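Local coordinates for protein alpha-1,3-glucanase (Paenibacillus glycanilyticus, PDB 6K0P) that hydrolyses alpha-1,3-glucan, probably cutting the alpha-1,3-glucosidic bonds within the polymer, as a glycoside hydrolase of family 87, at residues N291-H305 and V313-N327. The protein carries 1 engineered substitution. Residues are numbered along the deposited sequence; the frame is centred on the assembly and turned at random. Where two conformers were deposited one is given.
Sequences NGMQNVTVQNIWVEH and VNSSYNTFKNNRIKN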
ATOM      1  N   ASN A 291     -19.749   5.988  -5.742  1.00 16.98           N
ATOM      2  CA  ASN A 291     -20.225   6.654  -4.538  1.00 19.49           C
ATOM      3  C   ASN A 291     -21.531   6.021  -4.083  1.00 14.20           C
ATOM      4  O   ASN A 291     -22.487   5.905  -4.856  1.00 16.82           O
ATOM      5  CB  ASN A 291     -20.420   8.147  -4.800  1.00 24.29           C
ATOM      6  CG  ASN A 291     -19.103   8.904  -4.856  1.00 34.18           C
ATOM      7  OD1 ASN A 291     -18.089   8.455  -4.318  1.00 31.10           O
ATOM      8  ND2 ASN A 291     -19.115  10.062  -5.508  1.00 36.73           N
ATOM      9  N   GLY A 292     -21.552   5.586  -2.826  1.00 12.52           N
ATOM     10  CA  GLY A 292     -22.712   4.920  -2.273  1.00 14.66           C
ATOM     11  C   GLY A 292     -22.955   3.515  -2.770  1.00 13.30           C
ATOM     12  O   GLY A 292     -24.010   2.948  -2.470  1.00 15.75           O
ATOM     13  N   MET A 293     -22.021   2.923  -3.518  1.00 13.05           N
ATOM     14  CA  MET A 293     -22.290   1.626  -4.126  1.00 11.35           C
ATOM     15  C   MET A 293     -22.477   0.537  -3.077  1.00 11.39           C
ATOM     16  O   MET A 293     -21.926   0.595  -1.969  1.00 12.54           O
ATOM     17  CB  MET A 293     -21.194   1.228  -5.122  1.00 11.88           C
ATOM     18  CG  MET A 293     -19.931   0.669  -4.486  1.00 11.58           C
ATOM     19  SD  MET A 293     -18.666   0.406  -5.746  1.00 12.18           S
ATOM     20  CE  MET A 293     -17.455  -0.544  -4.818  1.00 14.17           C
ATOM     21  N   GLN A 294     -23.264  -0.473  -3.446  1.00 11.42           N
ATOM     22  CA  GLN A 294     -23.623  -1.575  -2.568  1.00 12.31           C
ATOM     23  C   GLN A 294     -23.414  -2.886  -3.303  1.00 13.21           C
ATOM     24  O   GLN A 294     -23.662  -2.970  -4.510  1.00 13.52           O
ATOM     25  CB  GLN A 294     -25.110  -1.487  -2.133  1.00 13.73           C
ATOM     26  CG  GLN A 294     -25.544  -0.092  -1.638  1.00 15.11           C
ATOM     27  CD  GLN A 294     -25.144   0.190  -0.194  1.00 14.89           C
ATOM     28  OE1 GLN A 294     -25.439  -0.600   0.712  1.00 17.50           O
ATOM     29  NE2 GLN A 294     -24.489   1.331   0.027  1.00 15.60           N
ATOM     30  N   ASN A 295     -22.949  -3.903  -2.576  1.00 11.89           N
ATOM     31  CA  ASN A 295     -22.934  -5.288  -3.055  1.00 12.35           C
ATOM     32  C   ASN A 295     -22.053  -5.493  -4.288  1.00 12.60           C
ATOM     33  O   ASN A 295     -22.273  -6.431  -5.061  1.00 12.38           O
ATOM     34  CB  ASN A 295     -24.352  -5.819  -3.308  1.00 13.67           C
ATOM     35  CG  ASN A 295     -25.215  -5.775  -2.068  1.00 18.78           C
ATOM     36  OD1 ASN A 295     -26.222  -5.062  -2.020  1.00 25.10           O
ATOM     37  ND2 ASN A 295     -24.826  -6.529  -1.056  1.00 20.21           N
ATOM     38  N   VAL A 296     -21.047  -4.643  -4.485  1.00 12.49           N
ATOM     39  CA  VAL A 296     -20.154  -4.737  -5.640  1.00 10.52           C
ATOM     40  C   VAL A 296     -18.944  -5.578  -5.258  1.00 12.19           C
ATOM     41  O   VAL A 296     -18.433  -5.473  -4.138  1.00 13.39           O
ATOM     42  CB  VAL A 296     -19.736  -3.327  -6.110  1.00 11.14           C
ATOM     43  CG1 VAL A 296     -18.600  -3.389  -7.136  1.00 13.02           C
ATOM     44  CG2 VAL A 296     -20.942  -2.569  -6.687  1.00 13.11           C
ATOM     45  N   THR A 297     -18.486  -6.423  -6.184  1.00 10.36           N
ATOM     46  CA  THR A 297     -17.311  -7.258  -5.978  1.00 10.92           C
ATOM     47  C   THR A 297     -16.243  -6.846  -6.978  1.00 11.98           C
ATOM     48  O   THR A 297     -16.510  -6.760  -8.185  1.00 11.43           O
ATOM     49  CB  THR A 297     -17.654  -8.735  -6.156  1.00 11.81           C
ATOM     50  OG1 THR A 297     -18.578  -9.121  -5.130  1.00 14.39           O
ATOM     51  CG2 THR A 297     -16.406  -9.595  -6.047  1.00 13.51           C
ATOM     52  N   VAL A 298     -15.044  -6.586  -6.470  1.00 10.44           N
ATOM     53  CA  VAL A 298     -13.870  -6.274  -7.278  1.00 10.91           C
ATOM     54  C   VAL A 298     -12.832  -7.319  -6.899  1.00 11.26           C
ATOM     55  O   VAL A 298     -12.360  -7.347  -5.753  1.00 10.23           O
ATOM     56  CB  VAL A 298     -13.359  -4.858  -6.999  1.00 10.83           C
ATOM     57  CG1 VAL A 298     -12.052  -4.600  -7.735  1.00 11.55           C
ATOM     58  CG2 VAL A 298     -14.425  -3.830  -7.377  1.00 12.92           C
ATOM     59  N   GLN A 299     -12.507  -8.210  -7.838  1.00 10.58           N
ATOM     60  CA  GLN A 299     -11.762  -9.414  -7.478  1.00 11.32           C
ATOM     61  C   GLN A 299     -10.670  -9.735  -8.483  1.00 10.75           C
ATOM     62  O   GLN A 299     -10.913  -9.746  -9.691  1.00 10.93           O
ATOM     63  CB  GLN A 299     -12.703 -10.616  -7.361  1.00 14.01           C
ATOM     64  CG  GLN A 299     -12.007 -11.868  -6.847  1.00 15.09           C
ATOM     65  CD  GLN A 299     -12.979 -12.874  -6.255  1.00 23.16           C
ATOM     66  OE1 GLN A 299     -14.081 -12.519  -5.834  1.00 25.31           O
ATOM     67  NE2 GLN A 299     -12.569 -14.138  -6.213  1.00 24.42           N
ATOM     68  N   ASN A 300      -9.470 -10.039  -7.977  1.00 10.73           N
ATOM     69  CA  ASN A 300      -8.359 -10.467  -8.838  1.00 10.39           C
ATOM     70  C   ASN A 300      -8.079  -9.450  -9.945  1.00 10.84           C
ATOM     71  O   ASN A 300      -7.905  -9.800 -11.118  1.00 11.27           O
ATOM     72  CB  ASN A 300      -8.608 -11.867  -9.410  1.00  9.81           C
ATOM     73  CG  ASN A 300      -7.391 -12.443 -10.134  1.00 10.41           C
ATOM     74  OD1 ASN A 300      -6.233 -12.215  -9.737  1.00 11.91           O
ATOM     75  ND2 ASN A 300      -7.648 -13.194 -11.206  1.00 11.00           N
ATOM     76  N   ILE A 301      -8.066  -8.172  -9.582  1.00 10.05           N
ATOM     77  CA  ILE A 301      -7.603  -7.142 -10.501  1.00 10.43           C
ATOM     78  C   ILE A 301      -6.281  -6.570 -10.004  1.00 10.17           C
ATOM     79  O   ILE A 301      -5.966  -6.591  -8.806  1.00 11.41           O
ATOM     80  CB  ILE A 301      -8.634  -6.048 -10.851  1.00 11.81           C
ATOM     81  CG1 ILE A 301      -8.822  -5.066  -9.708  1.00 12.05           C
ATOM     82  CG2 ILE A 301      -9.983  -6.673 -11.281  1.00 12.75           C
ATOM     83  CD1 ILE A 301      -9.559  -3.809 -10.160  1.00 13.58           C
ATOM     84  N   TRP A 302      -5.484  -6.089 -10.955  1.00  9.01           N
ATOM     85  CA  TRP A 302      -4.153  -5.541 -10.715  1.00  9.65           C
ATOM     86  C   TRP A 302      -4.162  -4.140 -11.312  1.00  8.59           C
ATOM     87  O   TRP A 302      -4.397  -3.980 -12.512  1.00  9.48           O
ATOM     88  CB  TRP A 302      -3.140  -6.462 -11.403  1.00  9.69           C
ATOM     89  CG  TRP A 302      -1.695  -6.020 -11.518  1.00  9.30           C
ATOM     90  CD1 TRP A 302      -1.118  -4.855 -11.082  1.00 10.53           C
ATOM     91  CD2 TRP A 302      -0.652  -6.783 -12.128  1.00 11.14           C
ATOM     92  NE1 TRP A 302       0.230  -4.852 -11.395  1.00  9.29           N
ATOM     93  CE2 TRP A 302       0.532  -6.023 -12.047  1.00 10.90           C
ATOM     94  CE3 TRP A 302      -0.609  -8.039 -12.746  1.00 13.64           C
ATOM     95  CZ2 TRP A 302       1.746  -6.479 -12.560  1.00 11.04           C
ATOM     96  CZ3 TRP A 302       0.598  -8.488 -13.259  1.00 13.70           C
ATOM     97  CH2 TRP A 302       1.759  -7.711 -13.160  1.00 12.24           C
ATOM     98  N   VAL A 303      -3.990  -3.122 -10.468  1.00  9.29           N
ATOM     99  CA  VAL A 303      -4.139  -1.727 -10.871  0.65  9.40           C
ATOM    100  C   VAL A 303      -2.871  -0.966 -10.502  1.00  9.62           C
ATOM    101  O   VAL A 303      -2.349  -1.126  -9.392  1.00  9.52           O
ATOM    102  CB  VAL A 303      -5.374  -1.106 -10.183  0.65 12.36           C
ATOM    103  CG1 VAL A 303      -5.546   0.343 -10.552  0.65 10.88           C
ATOM    104  CG2 VAL A 303      -6.623  -1.896 -10.539  0.65 13.95           C
ATOM    105  N   GLU A 304      -2.391  -0.135 -11.428  1.00  8.31           N
ATOM    106  CA  GLU A 304      -1.213   0.701 -11.225  1.00  8.24           C
ATOM    107  C   GLU A 304      -1.411   2.075 -11.840  1.00  9.35           C
ATOM    108  O   GLU A 304      -2.148   2.240 -12.815  1.00  8.97           O
ATOM    109  CB  GLU A 304       0.058   0.111 -11.853  1.00 10.32           C
ATOM    110  CG  GLU A 304       0.352  -1.298 -11.368  1.00  9.05           C
ATOM    111  CD  GLU A 304       1.830  -1.668 -11.389  1.00  8.84           C
ATOM    112  OE1 GLU A 304       2.706  -0.777 -11.549  1.00 10.03           O
ATOM    113  OE2 GLU A 304       2.125  -2.871 -11.210  1.00 10.21           O
ATOM    114  N   HIS A 305      -0.726   3.066 -11.264  1.00  9.62           N
ATOM    115  CA  HIS A 305      -0.592   4.383 -11.899  1.00 10.32           C
ATOM    116  C   HIS A 305      -1.928   5.103 -12.020  1.00  9.54           C
ATOM    117  O   HIS A 305      -2.171   5.831 -12.991  1.00 10.15           O
ATOM    118  CB  HIS A 305       0.169   4.309 -13.227  1.00  9.65           C
ATOM    119  CG  HIS A 305       1.478   3.600 -13.106  1.00  9.76           C
ATOM    120  ND1 HIS A 305       1.954   2.737 -14.070  1.00 10.62           N
ATOM    121  CD2 HIS A 305       2.403   3.616 -12.118  1.00 11.28           C
ATOM    122  CE1 HIS A 305       3.119   2.248 -13.677  1.00 11.27           C
ATOM    123  NE2 HIS A 305       3.413   2.765 -12.496  1.00 10.07           N
ATOM    124  N   VAL A 313     -17.566   6.202  -0.481  1.00 14.18           N
ATOM    125  CA  VAL A 313     -18.314   7.242   0.220  1.00 14.03           C
ATOM    126  C   VAL A 313     -19.691   6.659   0.512  1.00 13.84           C
ATOM    127  O   VAL A 313     -20.507   6.503  -0.403  1.00 14.43           O
ATOM    128  CB  VAL A 313     -18.434   8.526  -0.612  1.00 14.39           C
ATOM    129  CG1 VAL A 313     -19.165   9.591   0.182  1.00 19.29           C
ATOM    130  CG2 VAL A 313     -17.050   9.014  -1.054  1.00 17.78           C
ATOM    131  N   ASN A 314     -19.948   6.331   1.779  1.00 14.03           N
ATOM    132  CA  ASN A 314     -21.179   5.641   2.168  1.00 15.05           C
ATOM    133  C   ASN A 314     -21.422   4.407   1.300  1.00 15.28           C
ATOM    134  O   ASN A 314     -22.535   4.143   0.834  1.00 14.94           O
ATOM    135  CB  ASN A 314     -22.386   6.584   2.180  1.00 17.60           C
ATOM    136  CG  ASN A 314     -23.538   6.027   2.986  1.00 22.11           C
ATOM    137  OD1 ASN A 314     -23.344   5.168   3.844  1.00 20.87           O
ATOM    138  ND2 ASN A 314     -24.747   6.497   2.701  1.00 33.74           N
ATOM    139  N   SER A 315     -20.356   3.641   1.090  1.00 13.18           N
ATOM    140  CA  SER A 315     -20.367   2.452   0.253  1.00 11.72           C
ATOM    141  C   SER A 315     -20.319   1.238   1.163  1.00 11.75           C
ATOM    142  O   SER A 315     -19.392   1.111   1.971  1.00 13.21           O
ATOM    143  CB  SER A 315     -19.155   2.463  -0.682  1.00 13.10           C
ATOM    144  OG  SER A 315     -19.157   3.650  -1.459  1.00 12.36           O
ATOM    145  N   SER A 316     -21.297   0.345   1.025  1.00 12.40           N
ATOM    146  CA  SER A 316     -21.480  -0.725   1.992  1.00 11.31           C
ATOM    147  C   SER A 316     -21.681  -2.076   1.325  1.00 12.55           C
ATOM    148  O   SER A 316     -22.142  -2.169   0.180  1.00 11.85           O
ATOM    149  CB  SER A 316     -22.660  -0.412   2.926  1.00 11.90           C
ATOM    150  OG  SER A 316     -22.332   0.719   3.717  1.00 13.22           O
ATOM    151  N   TYR A 317     -21.319  -3.128   2.063  1.00 11.32           N
ATOM    152  CA  TYR A 317     -21.564  -4.510   1.641  1.00 11.34           C
ATOM    153  C   TYR A 317     -20.792  -4.868   0.376  1.00 12.75           C
ATOM    154  O   TYR A 317     -21.222  -5.724  -0.406  1.00 12.81           O
ATOM    155  CB  TYR A 317     -23.058  -4.821   1.472  1.00 12.09           C
ATOM    156  CG  TYR A 317     -23.882  -4.538   2.701  1.00 14.51           C
ATOM    157  CD1 TYR A 317     -23.931  -5.452   3.742  1.00 18.43           C
ATOM    158  CD2 TYR A 317     -24.600  -3.350   2.825  1.00 17.88           C
ATOM    159  CE1 TYR A 317     -24.688  -5.201   4.872  1.00 20.79           C
ATOM    160  CE2 TYR A 317     -25.352  -3.086   3.959  1.00 18.14           C
ATOM    161  CZ  TYR A 317     -25.386  -4.018   4.970  1.00 20.39           C
ATOM    162  OH  TYR A 317     -26.137  -3.761   6.095  1.00 30.77           O
ATOM    163  N   ASN A 318     -19.657  -4.221   0.154  1.00 11.65           N
ATOM    164  CA  ASN A 318     -18.829  -4.493  -1.012  1.00 11.14           C
ATOM    165  C   ASN A 318     -17.696  -5.439  -0.649  1.00 12.16           C
ATOM    166  O   ASN A 318     -17.339  -5.602   0.521  1.00 13.00           O
ATOM    167  CB  ASN A 318     -18.269  -3.190  -1.585  1.00 11.56           C
ATOM    168  CG  ASN A 318     -19.361  -2.206  -1.912  1.00 12.72           C
ATOM    169  OD1 ASN A 318     -20.154  -2.436  -2.828  1.00 12.36           O
ATOM    170  ND2 ASN A 318     -19.441  -1.123  -1.149  1.00 12.34           N
ATOM    171  N   THR A 319     -17.126  -6.064  -1.676  1.00 13.22           N
ATOM    172  CA  THR A 319     -16.053  -7.035  -1.499  1.00 12.43           C
ATOM    173  C   THR A 319     -14.920  -6.672  -2.444  1.00 11.88           C
ATOM    174  O   THR A 319     -15.123  -6.609  -3.660  1.00 11.76           O
ATOM    175  CB  THR A 319     -16.544  -8.458  -1.779  1.00 14.13           C
ATOM    176  OG1 THR A 319     -17.563  -8.804  -0.829  1.00 14.84           O
ATOM    177  CG2 THR A 319     -15.396  -9.457  -1.666  1.00 15.13           C
ATOM    178  N   PHE A 320     -13.745  -6.400  -1.880  1.00 11.02           N
ATOM    179  CA  PHE A 320     -12.507  -6.237  -2.637  1.00 10.38           C
ATOM    180  C   PHE A 320     -11.616  -7.393  -2.212  1.00  9.63           C
ATOM    181  O   PHE A 320     -11.191  -7.450  -1.057  1.00 10.70           O
ATOM    182  CB  PHE A 320     -11.850  -4.899  -2.303  1.00 10.94           C
ATOM    183  CG  PHE A 320     -12.510  -3.721  -2.957  1.00 11.22           C
ATOM    184  CD1 PHE A 320     -13.697  -3.209  -2.449  1.00 13.10           C
ATOM    185  CD2 PHE A 320     -11.957  -3.129  -4.087  1.00 12.18           C
ATOM    186  CE1 PHE A 320     -14.318  -2.120  -3.053  1.00 11.79           C
ATOM    187  CE2 PHE A 320     -12.574  -2.037  -4.695  1.00 13.57           C
ATOM    188  CZ  PHE A 320     -13.753  -1.536  -4.177  1.00 12.43           C
ATOM    189  N   LYS A 321     -11.339  -8.316  -3.133  1.00 10.47           N
ATOM    190  CA  LYS A 321     -10.658  -9.554  -2.783  1.00 10.93           C
ATOM    191  C   LYS A 321      -9.624  -9.911  -3.839  1.00 11.59           C
ATOM    192  O   LYS A 321      -9.877  -9.760  -5.035  1.00 11.43           O
ATOM    193  CB  LYS A 321     -11.683 -10.697  -2.640  1.00 13.54           C
ATOM    194  CG  LYS A 321     -11.141 -12.066  -2.290  1.00 18.15           C
ATOM    195  CD  LYS A 321     -12.297 -13.072  -2.315  1.00 24.56           C
ATOM    196  CE  LYS A 321     -11.855 -14.451  -1.862  1.00 32.49           C
ATOM    197  NZ  LYS A 321     -12.980 -15.421  -1.930  1.00 39.10           N
ATOM    198  N   ASN A 322      -8.456 -10.374  -3.388  1.00 10.07           N
ATOM    199  CA  ASN A 322      -7.415 -10.942  -4.263  1.00 10.31           C
ATOM    200  C   ASN A 322      -6.823  -9.921  -5.233  1.00 11.46           C
ATOM    201  O   ASN A 322      -6.310 -10.296  -6.291  1.00 11.07           O
ATOM    202  CB  ASN A 322      -7.900 -12.181  -5.029  1.00 11.80           C
ATOM    203  CG  ASN A 322      -8.350 -13.296  -4.115  1.00 11.86           C
ATOM    204  OD1 ASN A 322      -7.979 -13.355  -2.939  1.00 12.22           O
ATOM    205  ND2 ASN A 322      -9.155 -14.199  -4.659  1.00 16.45           N
ATOM    206  N   ASN A 323      -6.861  -8.636  -4.888  1.00  9.37           N
ATOM    207  CA  ASN A 323      -6.397  -7.597  -5.792  1.00  9.06           C
ATOM    208  C   ASN A 323      -4.946  -7.228  -5.506  1.00  9.40           C
ATOM    209  O   ASN A 323      -4.415  -7.477  -4.419  1.00 10.47           O
ATOM    210  CB  ASN A 323      -7.273  -6.348  -5.682  1.00 10.28           C
ATOM    211  CG  ASN A 323      -8.726  -6.636  -6.010  1.00 11.95           C
ATOM    212  OD1 ASN A 323      -9.037  -7.097  -7.098  1.00 10.48           O
ATOM    213  ND2 ASN A 323      -9.621  -6.385  -5.057  1.00 10.74           N
ATOM    214  N   ARG A 324      -4.318  -6.606  -6.506  1.00 10.21           N
ATOM    215  CA  ARG A 324      -2.963  -6.069  -6.403  1.00  9.98           C
ATOM    216  C   ARG A 324      -3.043  -4.591  -6.728  1.00 10.69           C
ATOM    217  O   ARG A 324      -3.516  -4.221  -7.806  1.00 10.86           O
ATOM    218  CB  ARG A 324      -2.023  -6.738  -7.409  1.00 12.37           C
ATOM    219  CG  ARG A 324      -2.209  -8.218  -7.524  1.00 14.29           C
ATOM    220  CD  ARG A 324      -1.358  -8.806  -8.634  1.00 12.85           C
ATOM    221  NE  ARG A 324      -1.776 -10.179  -8.838  1.00 13.29           N
ATOM    222  CZ  ARG A 324      -1.036 -11.118  -9.406  1.00 11.79           C
ATOM    223  NH1 ARG A 324       0.175 -10.825  -9.855  1.00 11.19           N
ATOM    224  NH2 ARG A 324      -1.520 -12.353  -9.524  1.00 12.15           N
ATOM    225  N   ILE A 325      -2.589  -3.755  -5.802  1.00  9.76           N
ATOM    226  CA  ILE A 325      -2.627  -2.306  -5.950  1.00  9.25           C
ATOM    227  C   ILE A 325      -1.184  -1.843  -5.864  1.00 10.48           C
ATOM    228  O   ILE A 325      -0.585  -1.899  -4.788  1.00 10.88           O
ATOM    229  CB  ILE A 325      -3.453  -1.654  -4.838  1.00 10.51           C
ATOM    230  CG1 ILE A 325      -4.836  -2.297  -4.753  1.00 11.94           C
ATOM    231  CG2 ILE A 325      -3.540  -0.147  -5.058  1.00 12.96           C
ATOM    232  CD1 ILE A 325      -5.534  -2.015  -3.435  1.00 17.78           C
ATOM    233  N   LYS A 326      -0.612  -1.401  -6.977  1.00  9.11           N
ATOM    234  CA  LYS A 326       0.806  -1.069  -6.971  1.00 10.08           C
ATOM    235  C   LYS A 326       1.064   0.286  -7.607  1.00 10.63           C
ATOM    236  O   LYS A 326       0.455   0.640  -8.620  1.00 10.65           O
ATOM    237  CB  LYS A 326       1.647  -2.150  -7.668  1.00 10.60           C
ATOM    238  CG  LYS A 326       1.747  -3.463  -6.875  1.00 12.79           C
ATOM    239  CD  LYS A 326       2.761  -4.430  -7.507  1.00 12.68           C
ATOM    240  CE  LYS A 326       2.096  -5.367  -8.491  1.00 12.43           C
ATOM    241  NZ  LYS A 326       3.124  -6.176  -9.211  1.00 10.36           N
ATOM    242  N   ASN A 327       1.976   1.046  -6.994  1.00  9.12           N
ATOM    243  CA  ASN A 327       2.512   2.257  -7.602  1.00 10.01           C
ATOM    244  C   ASN A 327       1.395   3.250  -7.933  1.00 10.41           C
ATOM    245  O   ASN A 327       1.222   3.690  -9.070  1.00 10.29           O
ATOM    246  CB  ASN A 327       3.398   1.902  -8.803  1.00  9.24           C
ATOM    247  CG  ASN A 327       4.364   0.780  -8.479  1.00  9.77           C
ATOM    248  OD1 ASN A 327       5.075   0.839  -7.470  1.00 10.13           O
ATOM    249  ND2 ASN A 327       4.358  -0.274  -9.297  1.00 10.02           N
TER
HETATM  250  O   HOH W   1     -24.056   2.465   2.749  1.00 17.09           O
HETATM  251  O   HOH W   2     -23.299  -8.434  -1.005  1.00 35.37           O
HETATM  252  O   HOH W   3      -9.808 -14.707  -7.502  1.00 19.29           O
HETATM  253  O   HOH W   4      -4.021 -13.819 -10.101  1.00 18.06           O
HETATM  254  O   HOH W   5      -4.545 -10.631  -8.352  1.00 20.27           O
HETATM  255  O   HOH W   6       4.262  -4.248 -10.927  1.00 10.48           O
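Val298 lies alongside the ring of Phe320, its CG2 4.2 Å from the ring centroid in an off-centre CH-pi contact, inside a right-handed parallel beta-helix of the pectate-lyase-like type. Residues 291-305 and 313-327 occupy equivalent places on successive coils, so like positions stack in register: strands 297-299 and 319-321 run parallel, 4.7 Å apart. Apolar residues suit the interior, where Met293 CE also reaches Phe320 CZ.

Asparagine suits the corners because one amide serves two backbone groups. Asn323 ND2 donates to Val298 O (3.0 Å) from above the carbonyl plane, while OD1 takes Ile301 N at 2.9 Å; Asn318 repeats this with Met293 O and Val296 N.

On the outward face of the coil, but buried against the N-terminal beta domain, Trp302 has its CG anti to the backbone N (chi1 170°), which lays the indole beside the extended Arg324 chain, whose CD sits 3.8 Å above the indole plane, offset toward its rim. Arg324 NH1 continues to Glu173, and Lys326 NZ to Glu171, joining this face to that domain. An alanine at Trp302 would probably leave Arg324 CD without its aromatic neighbour and Glu304 OE2 without its indole donor. That carboxylate is gripped at both oxygens: Trp302 NE1 meets the anti lone pair of OE2 at 2.7 Å, and Asn327 ND2 approaches OE1 at 2.8 Å from above the carboxylate plane.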